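Telomerase reverse transcriptase (Candida tropicalis MYA-3404, PDB 6ZD1) probably elongates telomeres, as a reverse transcriptase that adds simple sequence repeats to chromosome ends by copying a template within the telomerase RNA. Local coordinates at residues K337-E342 with H535-E540; D503-T508 with N549-V554; S482-F487 with N524-Y529; A313-T318 with L496-V501. One frame throughout, in Å; residues are numbered along the deposited sequence.

Contact 1: residues K337-E342 with H535-E540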
# COMPACT_ATOMS: atom_id res chain seq x y z
N LYS A 337 25.69 -7.60 5.47
CA LYS A 337 24.49 -6.81 5.23
C LYS A 337 24.48 -5.60 6.15
O LYS A 337 24.93 -5.69 7.30
CB LYS A 337 23.21 -7.64 5.42
CG LYS A 337 22.78 -7.83 6.86
CD LYS A 337 21.40 -8.44 6.96
CE LYS A 337 20.94 -8.54 8.40
NZ LYS A 337 19.59 -9.15 8.50
N PHE A 338 23.98 -4.48 5.64
CA PHE A 338 23.95 -3.24 6.41
C PHE A 338 22.86 -2.35 5.84
O PHE A 338 22.60 -2.38 4.63
CB PHE A 338 25.32 -2.53 6.39
CG PHE A 338 25.85 -2.23 5.01
CD1 PHE A 338 26.56 -3.18 4.29
CD2 PHE A 338 25.66 -0.98 4.44
CE1 PHE A 338 27.06 -2.90 3.03
CE2 PHE A 338 26.15 -0.69 3.18
CZ PHE A 338 26.86 -1.65 2.47
N ASP A 339 22.18 -1.61 6.71
CA ASP A 339 21.07 -0.75 6.33
C ASP A 339 21.32 0.69 6.78
O ASP A 339 22.23 0.98 7.56
CB ASP A 339 19.75 -1.27 6.92
CG ASP A 339 19.74 -1.28 8.44
OD1 ASP A 339 20.76 -1.67 9.05
OD2 ASP A 339 18.71 -0.91 9.03
N MSE A 340 20.47 1.58 6.27
CA MSE A 340 20.59 3.01 6.58
C MSE A 340 19.58 3.46 7.63
O MSE A 340 18.43 3.01 7.64
CB MSE A 340 20.43 3.84 5.30
CG MSE A 340 21.48 3.54 4.23
SE MSE A 340 23.31 3.67 4.91
CE MSE A 340 24.29 3.31 3.27
N LYS A 341 20.03 4.35 8.51
CA LYS A 341 19.19 4.92 9.56
C LYS A 341 18.40 6.09 8.98
O LYS A 341 18.99 7.12 8.62
CB LYS A 341 20.04 5.39 10.73
CG LYS A 341 20.51 4.30 11.68
CD LYS A 341 21.37 4.87 12.80
CE LYS A 341 22.63 5.53 12.26
NZ LYS A 341 23.55 5.98 13.34
N GLU A 342 17.08 5.95 8.92
CA GLU A 342 16.16 7.03 8.56
C GLU A 342 16.58 7.72 7.26
O GLU A 342 16.81 8.93 7.20
CB GLU A 342 16.05 8.05 9.70
CG GLU A 342 15.72 7.46 11.07
CD GLU A 342 14.45 6.63 11.06
OE1 GLU A 342 14.55 5.38 11.02
OE2 GLU A 342 13.35 7.22 11.08
N HIS A 535 24.79 0.73 12.42
CA HIS A 535 25.87 -0.20 12.75
C HIS A 535 25.38 -1.36 13.61
O HIS A 535 25.82 -2.50 13.42
CB HIS A 535 27.01 0.54 13.45
CG HIS A 535 27.75 1.49 12.57
ND1 HIS A 535 27.75 2.85 12.78
CD2 HIS A 535 28.51 1.28 11.47
CE1 HIS A 535 28.48 3.44 11.85
NE2 HIS A 535 28.95 2.51 11.04
N GLU A 536 24.48 -1.09 14.55
CA GLU A 536 24.01 -2.16 15.42
C GLU A 536 23.21 -3.22 14.67
O GLU A 536 23.06 -4.33 15.18
CB GLU A 536 23.17 -1.59 16.56
CG GLU A 536 21.90 -0.89 16.10
CD GLU A 536 21.06 -0.39 17.26
OE1 GLU A 536 21.33 -0.80 18.41
OE2 GLU A 536 20.14 0.42 17.02
N LYS A 537 22.70 -2.90 13.48
CA LYS A 537 22.01 -3.88 12.66
C LYS A 537 22.91 -4.53 11.62
O LYS A 537 22.46 -5.43 10.91
CB LYS A 537 20.81 -3.22 11.97
CG LYS A 537 19.63 -2.97 12.89
CD LYS A 537 19.21 -4.25 13.60
CE LYS A 537 17.89 -4.07 14.34
NZ LYS A 537 17.95 -2.97 15.34
N THR A 538 24.17 -4.12 11.53
CA THR A 538 25.12 -4.75 10.62
C THR A 538 25.35 -6.21 11.02
O THR A 538 25.56 -6.51 12.19
CB THR A 538 26.44 -3.98 10.62
OG1 THR A 538 26.27 -2.73 9.93
CG2 THR A 538 27.54 -4.77 9.95
N VAL A 539 25.26 -7.11 10.04
CA VAL A 539 25.45 -8.54 10.27
C VAL A 539 26.46 -9.07 9.25
O VAL A 539 26.36 -8.76 8.06
CB VAL A 539 24.12 -9.31 10.18
CG1 VAL A 539 24.35 -10.81 10.34
CG2 VAL A 539 23.16 -8.81 11.24
N GLU A 540 27.41 -9.87 9.73
CA GLU A 540 28.46 -10.41 8.87
C GLU A 540 28.66 -11.88 9.20
O GLU A 540 28.84 -12.24 10.36
CB GLU A 540 29.78 -9.65 9.05
CG GLU A 540 30.88 -10.09 8.10
CD GLU A 540 32.25 -9.55 8.51
OE1 GLU A 540 33.26 -10.24 8.26
OE2 GLU A 540 32.30 -8.44 9.08

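Contact 2: residues D503-T508 with N549-V554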
# COMPACT_ATOMS: atom_id res chain seq x y z
N ASP A 503 18.42 -1.27 2.34
CA ASP A 503 19.17 -2.45 2.78
C ASP A 503 20.22 -2.84 1.75
O ASP A 503 19.97 -2.85 0.55
CB ASP A 503 18.22 -3.62 3.04
CG ASP A 503 17.15 -3.29 4.06
OD1 ASP A 503 17.49 -3.04 5.23
OD2 ASP A 503 15.96 -3.27 3.68
N PHE A 504 21.40 -3.21 2.25
CA PHE A 504 22.53 -3.58 1.40
C PHE A 504 22.99 -4.98 1.75
O PHE A 504 22.90 -5.41 2.91
CB PHE A 504 23.70 -2.61 1.57
CG PHE A 504 23.41 -1.21 1.11
CD1 PHE A 504 23.95 -0.74 -0.08
CD2 PHE A 504 22.63 -0.36 1.87
CE1 PHE A 504 23.69 0.56 -0.51
CE2 PHE A 504 22.37 0.93 1.45
CZ PHE A 504 22.90 1.39 0.26
N ILE A 505 23.48 -5.70 0.74
CA ILE A 505 24.14 -6.98 0.94
C ILE A 505 25.33 -7.04 0.01
O ILE A 505 25.28 -6.54 -1.12
CB ILE A 505 23.19 -8.18 0.72
CG1 ILE A 505 23.84 -9.47 1.20
CG2 ILE A 505 22.79 -8.29 -0.75
CD1 ILE A 505 22.91 -10.65 1.26
N PHE A 506 26.42 -7.64 0.48
CA PHE A 506 27.64 -7.76 -0.31
C PHE A 506 28.24 -9.14 -0.06
O PHE A 506 28.57 -9.48 1.07
CB PHE A 506 28.64 -6.67 0.05
CG PHE A 506 29.98 -6.85 -0.59
CD1 PHE A 506 30.15 -6.63 -1.94
CD2 PHE A 506 31.08 -7.25 0.17
CE1 PHE A 506 31.39 -6.81 -2.54
CE2 PHE A 506 32.32 -7.43 -0.43
CZ PHE A 506 32.47 -7.21 -1.78
N ILE A 507 28.38 -9.91 -1.13
CA ILE A 507 28.91 -11.27 -1.07
C ILE A 507 30.20 -11.30 -1.88
O ILE A 507 30.26 -10.76 -2.99
CB ILE A 507 27.90 -12.30 -1.61
CG1 ILE A 507 26.56 -12.16 -0.88
CG2 ILE A 507 28.44 -13.71 -1.44
CD1 ILE A 507 25.46 -13.01 -1.46
N THR A 508 31.24 -11.91 -1.31
CA THR A 508 32.53 -11.94 -1.97
C THR A 508 33.29 -13.19 -1.54
O THR A 508 33.06 -13.75 -0.47
CB THR A 508 33.34 -10.69 -1.63
OG1 THR A 508 34.60 -10.71 -2.32
CG2 THR A 508 33.59 -10.61 -0.13
N ASN A 549 26.05 -19.72 9.19
CA ASN A 549 25.95 -19.84 7.74
C ASN A 549 24.60 -19.41 7.18
O ASN A 549 24.42 -19.45 5.96
CB ASN A 549 26.25 -21.28 7.31
CG ASN A 549 27.73 -21.55 7.21
OD1 ASN A 549 28.33 -21.42 6.15
ND2 ASN A 549 28.34 -21.92 8.34
N LYS A 550 23.66 -19.01 8.02
CA LYS A 550 22.37 -18.48 7.58
C LYS A 550 22.31 -16.99 7.87
O LYS A 550 22.57 -16.56 8.99
CB LYS A 550 21.21 -19.21 8.26
CG LYS A 550 20.72 -20.45 7.54
CD LYS A 550 21.71 -21.61 7.65
CE LYS A 550 21.88 -22.06 9.10
NZ LYS A 550 22.76 -23.26 9.19
N MSE A 551 21.95 -16.21 6.85
CA MSE A 551 21.68 -14.79 7.04
C MSE A 551 20.33 -14.42 6.45
O MSE A 551 19.95 -14.92 5.39
CB MSE A 551 22.78 -13.94 6.40
CG MSE A 551 22.50 -12.44 6.45
SE MSE A 551 23.84 -11.34 5.56
CE MSE A 551 25.35 -11.69 6.74
N THR A 552 19.59 -13.56 7.14
CA THR A 552 18.30 -13.08 6.66
C THR A 552 18.49 -11.70 6.03
O THR A 552 18.74 -10.71 6.72
CB THR A 552 17.28 -13.02 7.79
OG1 THR A 552 17.05 -14.35 8.29
CG2 THR A 552 15.96 -12.45 7.28
N PHE A 553 18.38 -11.65 4.71
CA PHE A 553 18.27 -10.39 3.99
C PHE A 553 16.77 -10.12 3.81
O PHE A 553 15.93 -10.82 4.38
CB PHE A 553 19.04 -10.46 2.68
CG PHE A 553 19.35 -9.12 2.09
CD1 PHE A 553 19.80 -8.08 2.89
CD2 PHE A 553 19.18 -8.89 0.74
CE1 PHE A 553 20.09 -6.84 2.35
CE2 PHE A 553 19.47 -7.65 0.19
CZ PHE A 553 19.92 -6.63 1.00
N VAL A 554 16.42 -9.09 3.04
CA VAL A 554 15.02 -8.69 2.95
C VAL A 554 14.19 -9.86 2.43
O VAL A 554 14.31 -10.25 1.26
CB VAL A 554 14.88 -7.46 2.04
CG1 VAL A 554 15.23 -6.21 2.81
CG2 VAL A 554 15.81 -7.60 0.83

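Contact 3: residues S482-F487 with N524-Y529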
# COMPACT_ATOMS: atom_id res chain seq x y z
N SER A 482 27.23 4.19 -7.12
CA SER A 482 28.03 4.13 -8.34
C SER A 482 29.34 4.90 -8.20
O SER A 482 30.35 4.49 -8.78
CB SER A 482 27.22 4.69 -9.52
OG SER A 482 27.99 4.75 -10.70
N LYS A 483 29.35 5.99 -7.44
CA LYS A 483 30.55 6.80 -7.30
C LYS A 483 31.42 6.35 -6.13
O LYS A 483 32.64 6.57 -6.16
CB LYS A 483 30.19 8.27 -7.10
CG LYS A 483 29.38 8.90 -8.23
CD LYS A 483 29.25 10.41 -8.05
CE LYS A 483 28.59 10.75 -6.72
NZ LYS A 483 28.43 12.23 -6.52
N GLU A 484 30.82 5.74 -5.12
CA GLU A 484 31.54 5.42 -3.89
C GLU A 484 32.15 4.02 -3.88
O GLU A 484 33.17 3.82 -3.22
CB GLU A 484 30.60 5.59 -2.69
CG GLU A 484 30.26 7.04 -2.36
CD GLU A 484 31.47 7.83 -1.86
OE1 GLU A 484 32.41 7.21 -1.34
OE2 GLU A 484 31.46 9.08 -2.00
N PHE A 485 31.62 3.09 -4.66
CA PHE A 485 32.04 1.69 -4.63
C PHE A 485 32.73 1.29 -5.92
O PHE A 485 32.52 0.20 -6.45
CB PHE A 485 30.85 0.77 -4.36
CG PHE A 485 30.33 0.83 -2.96
CD1 PHE A 485 30.92 0.08 -1.95
CD2 PHE A 485 29.25 1.63 -2.64
CE1 PHE A 485 30.44 0.14 -0.65
CE2 PHE A 485 28.76 1.69 -1.35
CZ PHE A 485 29.36 0.94 -0.35
N LYS A 486 33.56 2.20 -6.45
CA LYS A 486 34.20 1.99 -7.75
C LYS A 486 34.99 0.69 -7.79
O LYS A 486 35.03 0.02 -8.84
CB LYS A 486 35.10 3.17 -8.09
CG LYS A 486 34.37 4.48 -8.27
CD LYS A 486 35.34 5.64 -8.49
CE LYS A 486 34.59 6.95 -8.68
NZ LYS A 486 35.51 8.11 -8.79
N PHE A 487 35.60 0.28 -6.68
CA PHE A 487 36.44 -0.91 -6.70
C PHE A 487 35.59 -2.16 -6.55
O PHE A 487 35.86 -3.01 -5.69
CB PHE A 487 37.47 -0.84 -5.56
CG PHE A 487 36.87 -0.46 -4.22
CD1 PHE A 487 36.38 -1.42 -3.36
CD2 PHE A 487 36.82 0.87 -3.83
CE1 PHE A 487 35.82 -1.07 -2.14
CE2 PHE A 487 36.27 1.23 -2.61
CZ PHE A 487 35.78 0.26 -1.77
N ASN A 524 33.01 8.02 7.56
CA ASN A 524 31.94 9.00 7.43
C ASN A 524 31.74 9.41 5.98
O ASN A 524 31.08 10.42 5.71
CB ASN A 524 32.22 10.22 8.30
CG ASN A 524 33.52 10.91 7.93
OD1 ASN A 524 34.40 10.31 7.31
ND2 ASN A 524 33.65 12.17 8.33
N GLU A 525 32.27 8.63 5.03
CA GLU A 525 32.26 9.04 3.64
C GLU A 525 30.88 8.94 3.02
O GLU A 525 30.65 9.53 1.96
CB GLU A 525 33.25 8.20 2.83
CG GLU A 525 34.70 8.55 3.06
CD GLU A 525 35.62 7.72 2.20
OE1 GLU A 525 35.25 6.57 1.86
OE2 GLU A 525 36.72 8.21 1.86
N LEU A 526 29.97 8.21 3.63
CA LEU A 526 28.61 8.14 3.12
C LEU A 526 27.69 9.17 3.76
O LEU A 526 26.57 9.36 3.27
CB LEU A 526 28.04 6.73 3.33
CG LEU A 526 28.81 5.62 2.61
CD1 LEU A 526 28.11 4.27 2.78
CD2 LEU A 526 29.00 5.96 1.14
N GLN A 527 28.14 9.86 4.81
CA GLN A 527 27.30 10.87 5.43
C GLN A 527 27.13 12.09 4.55
O GLN A 527 26.17 12.85 4.75
CB GLN A 527 27.88 11.27 6.79
CG GLN A 527 28.20 10.08 7.68
CD GLN A 527 28.78 10.49 9.02
OE1 GLN A 527 28.82 11.67 9.35
NE2 GLN A 527 29.23 9.51 9.79
N LYS A 528 28.02 12.29 3.58
CA LYS A 528 27.89 13.40 2.64
C LYS A 528 26.55 13.36 1.93
O LYS A 528 25.94 14.40 1.65
CB LYS A 528 29.03 13.37 1.62
CG LYS A 528 30.40 13.53 2.23
CD LYS A 528 31.48 13.31 1.19
CE LYS A 528 32.43 12.20 1.61
NZ LYS A 528 33.42 11.88 0.56
N TYR A 529 26.06 12.15 1.62
CA TYR A 529 24.80 11.96 0.93
C TYR A 529 23.61 11.92 1.88
O TYR A 529 22.47 11.89 1.42
CB TYR A 529 24.86 10.65 0.12
CG TYR A 529 26.08 10.52 -0.76
CD1 TYR A 529 27.28 10.00 -0.27
CD2 TYR A 529 26.04 10.92 -2.10
CE1 TYR A 529 28.40 9.89 -1.08
CE2 TYR A 529 27.16 10.81 -2.91
CZ TYR A 529 28.33 10.29 -2.40
OH TYR A 529 29.43 10.18 -3.21

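Contact 4: residues A313-T318 with L496-V501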
# COMPACT_ATOMS: atom_id res chain seq x y z
N ALA A 313 17.25 -12.04 -5.20
CA ALA A 313 17.44 -13.48 -5.20
C ALA A 313 18.05 -13.96 -6.51
O ALA A 313 18.97 -14.78 -6.51
CB ALA A 313 16.10 -14.17 -4.95
N ASP A 314 17.55 -13.45 -7.64
CA ASP A 314 18.04 -13.89 -8.94
C ASP A 314 19.49 -13.46 -9.15
O ASP A 314 20.28 -14.21 -9.74
CB ASP A 314 17.15 -13.34 -10.04
CG ASP A 314 15.94 -14.22 -10.30
OD1 ASP A 314 16.04 -15.14 -11.14
OD2 ASP A 314 14.90 -14.01 -9.64
N ARG A 315 19.85 -12.26 -8.71
CA ARG A 315 21.24 -11.83 -8.87
C ARG A 315 22.19 -12.67 -8.03
O ARG A 315 23.34 -12.89 -8.42
CB ARG A 315 21.37 -10.34 -8.53
CG ARG A 315 20.62 -9.42 -9.48
CD ARG A 315 21.45 -8.99 -10.69
NE ARG A 315 22.21 -7.77 -10.43
CZ ARG A 315 23.53 -7.73 -10.26
NH1 ARG A 315 24.25 -8.84 -10.34
NH2 ARG A 315 24.13 -6.57 -10.03
N ILE A 316 21.72 -13.18 -6.88
CA ILE A 316 22.52 -14.08 -6.07
C ILE A 316 22.57 -15.48 -6.69
O ILE A 316 23.63 -16.11 -6.73
CB ILE A 316 21.98 -14.12 -4.63
CG1 ILE A 316 22.12 -12.75 -3.97
CG2 ILE A 316 22.70 -15.17 -3.80
CD1 ILE A 316 21.43 -12.65 -2.64
N LEU A 317 21.43 -15.97 -7.18
CA LEU A 317 21.40 -17.27 -7.84
C LEU A 317 22.25 -17.27 -9.11
O LEU A 317 22.91 -18.26 -9.42
CB LEU A 317 19.96 -17.67 -8.16
CG LEU A 317 19.08 -17.98 -6.96
CD1 LEU A 317 17.71 -18.45 -7.42
CD2 LEU A 317 19.73 -19.03 -6.07
N THR A 318 22.22 -16.17 -9.86
CA THR A 318 23.13 -16.04 -11.00
C THR A 318 24.57 -15.94 -10.54
O THR A 318 25.47 -16.53 -11.15
CB THR A 318 22.73 -14.83 -11.85
OG1 THR A 318 21.39 -15.00 -12.32
CG2 THR A 318 23.66 -14.68 -13.05
N LEU A 496 29.88 -9.34 -5.30
CA LEU A 496 28.56 -8.91 -5.71
C LEU A 496 27.96 -7.99 -4.66
O LEU A 496 27.88 -8.35 -3.49
CB LEU A 496 27.64 -10.12 -5.93
CG LEU A 496 26.15 -9.80 -6.08
CD1 LEU A 496 25.91 -9.13 -7.42
CD2 LEU A 496 25.30 -11.06 -5.93
N LEU A 497 27.54 -6.79 -5.09
CA LEU A 497 26.86 -5.83 -4.24
C LEU A 497 25.46 -5.58 -4.77
O LEU A 497 25.27 -5.39 -5.97
CB LEU A 497 27.63 -4.51 -4.16
CG LEU A 497 27.03 -3.40 -3.28
CD1 LEU A 497 27.08 -3.79 -1.81
CD2 LEU A 497 27.74 -2.07 -3.52
N LEU A 498 24.48 -5.57 -3.86
CA LEU A 498 23.07 -5.39 -4.20
C LEU A 498 22.46 -4.37 -3.26
O LEU A 498 22.83 -4.30 -2.08
CB LEU A 498 22.29 -6.70 -4.12
CG LEU A 498 22.70 -7.83 -5.07
CD1 LEU A 498 21.83 -9.04 -4.80
CD2 LEU A 498 22.58 -7.37 -6.51
N ARG A 499 21.53 -3.56 -3.79
CA ARG A 499 20.86 -2.53 -3.02
C ARG A 499 19.36 -2.68 -3.18
O ARG A 499 18.85 -2.80 -4.30
CB ARG A 499 21.32 -1.13 -3.43
CG ARG A 499 20.77 -0.02 -2.55
CD ARG A 499 21.25 1.36 -2.98
NE ARG A 499 20.70 1.75 -4.27
CZ ARG A 499 19.47 2.22 -4.44
NH1 ARG A 499 18.66 2.36 -3.40
NH2 ARG A 499 19.05 2.55 -5.66
N LEU A 500 18.66 -2.63 -2.04
CA LEU A 500 17.18 -2.72 -1.97
C LEU A 500 16.68 -1.59 -1.06
O LEU A 500 16.72 -1.78 0.18
CB LEU A 500 16.78 -4.09 -1.43
CG LEU A 500 15.32 -4.48 -1.62
CD1 LEU A 500 14.72 -3.76 -2.83
CD2 LEU A 500 15.17 -5.98 -1.77
N VAL A 501 16.25 -0.47 -1.65
CA VAL A 501 15.75 0.72 -0.90
C VAL A 501 16.83 1.21 0.07
O VAL A 501 17.66 2.05 -0.35
CB VAL A 501 14.42 0.43 -0.18
CG1 VAL A 501 13.82 1.69 0.43
CG2 VAL A 501 13.41 -0.24 -1.10

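Contact 1: residues K337-E342 with H535-E540
Lys337 and Val539 form an antiparallel hydrogen-bonded pair in the palm sheet of this reverse transcriptase, and their side chains lie side by side on the same face of it. Lys337 N donates to Val539 O at 2.9 Å, almost straight at 173°, and Val539 N returns a bond to Lys337 O at 3.1 Å. The second carbonyl takes a further, softer contact, because the CA of Thr538 approaches Lys337 O at 3.5 Å in a C-H...O geometry.

Above this ladder Lys337 uses its hydrocarbon chain as an apolar residue would. CG sits between the backbone N and the carbonyl carbon (chi1 80°), and beyond it the extended chain runs alongside Val539, with Lys337 CE 3.6 Å from Val539 CG2. A branched valine suits a strand and gives the lysine a compact flank. The ammonium NZ runs on to a hydrogen bond with the carbonyl oxygen of Thr552, a partner in the next layer.

Lys537 meets Asp339 in another manner: its CB packs 3.3 Å from Asp339 OD1, yet its bent chain leads NZ away, 6.7 Å from Asp339 OD2, and no salt bridge forms. OD2 has a weak hydrogen bond to Asn534 instead. Asp339, on strand 334-339, matches the motif A aspartate of the family. That strand lies between 503-508, where Phe504 is bonded through its backbone to Phe338 and the two rings meet almost parallel, and the outermost strand 539-541, while Met551 of strand 550-553 covers Lys337 and Val539.

Contact 2: residues D503-T508 with N549-V554
The carbonyl oxygen of Phe504 lies 3.2 Å from CE1 of Phe553, although no hydrogen bond joins the two strands; the Phe504 backbone is bonded within its own sheet to Phe338. This is beta layer on beta layer. Strand 503-508 is the second arm of the palm hairpin that carries the Val-Asp-Asp sequence typical of reverse transcriptase motif C at its turn and the start of this arm, and strand 550-553 opens a small antiparallel sheet consistent with motif E, the primer grip of the family. The strand axes come within 9.2 Å, running roughly antiparallel at 145°, a spacing filled by side chains.

Phe553 does most of the filling. With CG anti to the backbone N (chi1 -161°), the ring is directed toward strand 503-508, where Ile505 covers one of its faces: CB stands over the centre, 3.7 Å from the centroid and 12° off the normal, a CH-pi contact. CG2 of Ile505 adds to the same cover, 3.5 Å from Phe553 CE2. On the opposite face lies CG2 of the next residue, Val554, shifted toward the rim, so the ring is sandwiched between two branched aliphatic groups. Flat and wholly apolar, phenylalanine suits such a slot.

Where the hairpin turns, the character changes. Asp503 places CB obliquely beside the ring, 3.8 Å from Phe553 CE1, while its carboxylate passes to Val554, with Asp503 OD2 3.2 Å from Val554 CG1. Farther along the strands, Ile505 CD1 reaches the selenium of selenomethionine Met551 at a looser 4.5 Å.

Contact 3: residues S482-F487 with N524-Y529
The ring of Tyr529 and the carboxylate of Glu484 meet tip to tip, their planes turned 78° apart. At the ring's edge, close to its plane, lie Glu484 OE2 and the carbonyl oxygen of Leu526, and CE of Lys483 comes in there as well, 3.7 Å from Tyr529 OH. The link itself is a hydrogen bond from Tyr529 OH to Glu484 OE2, short at 2.6 Å, received on the anti lone pair, away from the other carboxylate oxygen.

A bend at chi2 (-67°) turns CD of Glu484 toward the phenol; CG, nearer the backbone, lies 3.6 Å from Tyr529 CE1. Glu484 CG also touches CD2 of Leu526 at 3.9 Å. A glutamate suits the spot, with methylenes for apolar neighbours and a charged end for the phenol. Around the carboxylate the charges are mixed: Lys528 NZ stands 4.3 Å from Glu484 OE2, beyond a salt bridge, and Glu525 OE1 is 4.3 Å from Glu484 OE1, so the electrostatic effects may partly offset each other.

The contact ties the end of helix 469-484 to the loop after helix 511-520, which contains the type I turn from Asn524 to Gln527. Leu526 and Tyr529 both lean on Met480 of the former helix, while Phe485, just past its end, forms a cation-pi pair with Lys520 of the latter.

Contact 4: residues A313-T318 with L496-V501
Arg315 bends over Leu498, whose CD2 lies above one face of the guanidinium, offset toward its rim, and also 3.8 Å from Arg315 CB. Leu496 comes in obliquely, its CD1 3.4 Å from Arg315 NH1. Beside them Ile316 CG1 touches both leucines, 3.8 Å from Leu498 CD1 and 4.1 Å from Leu496 CD2. No hydrogen bond crosses; a helix lies on a strand through aliphatic branches and the flat face of an arginine.

What positions the arginine is a second shell. Its chain turns at chi2 (-89°) and again at chi3, and NH2 donates to the carbonyl oxygen of Arg303. The residue type fits: carbon and a guanidinium face can cover leucines while the N-H groups at the margin seek oxygen. Leu496 and Leu498 are held in step by backbone bonds to Ile507 and Ile505 in the next strand. Within the helix itself, Thr318 OG1 donates to Asp314 O at 2.9 Å, a bond apart from the interface.

The axes lie 9.8 Å apart and nearly antiparallel, at 173°, the layered helix-on-sheet packing of a polymerase palm. Strand 495-500 is an outermost strand of the sheet: Leu496 and Leu498 look to helix 309-326, where Phe319 and Val312 extend the apolar patch, whereas Leu497 and Arg499 face helix 469-484, with Arg499 salt-bridged to Asp474.

One antiparallel palm sheet, in the order 495-500, 503-508, 334-339, 539-541, joins contacts 1, 2 and 4. Contacts 2 and 4, with centres about 9 Å apart, share the motif C hairpin, where Leu496 N lies 2.7 Å from Ile507 O. Contacts 1 and 2 meet at the aspartates that correspond to motifs A and C, Asp339 CB lying 3.3 Å from Asp503 OD1, the region where reverse transcriptases hold their catalytic metals. Contact 3 lies about 16 Å from contact 1, centre to centre, toward helix 469-484, touching it through Met340 CE and Leu526 CD1 (4.0 Å) and contact 4 through Phe485 CG and Leu497 CD2 (3.9 Å).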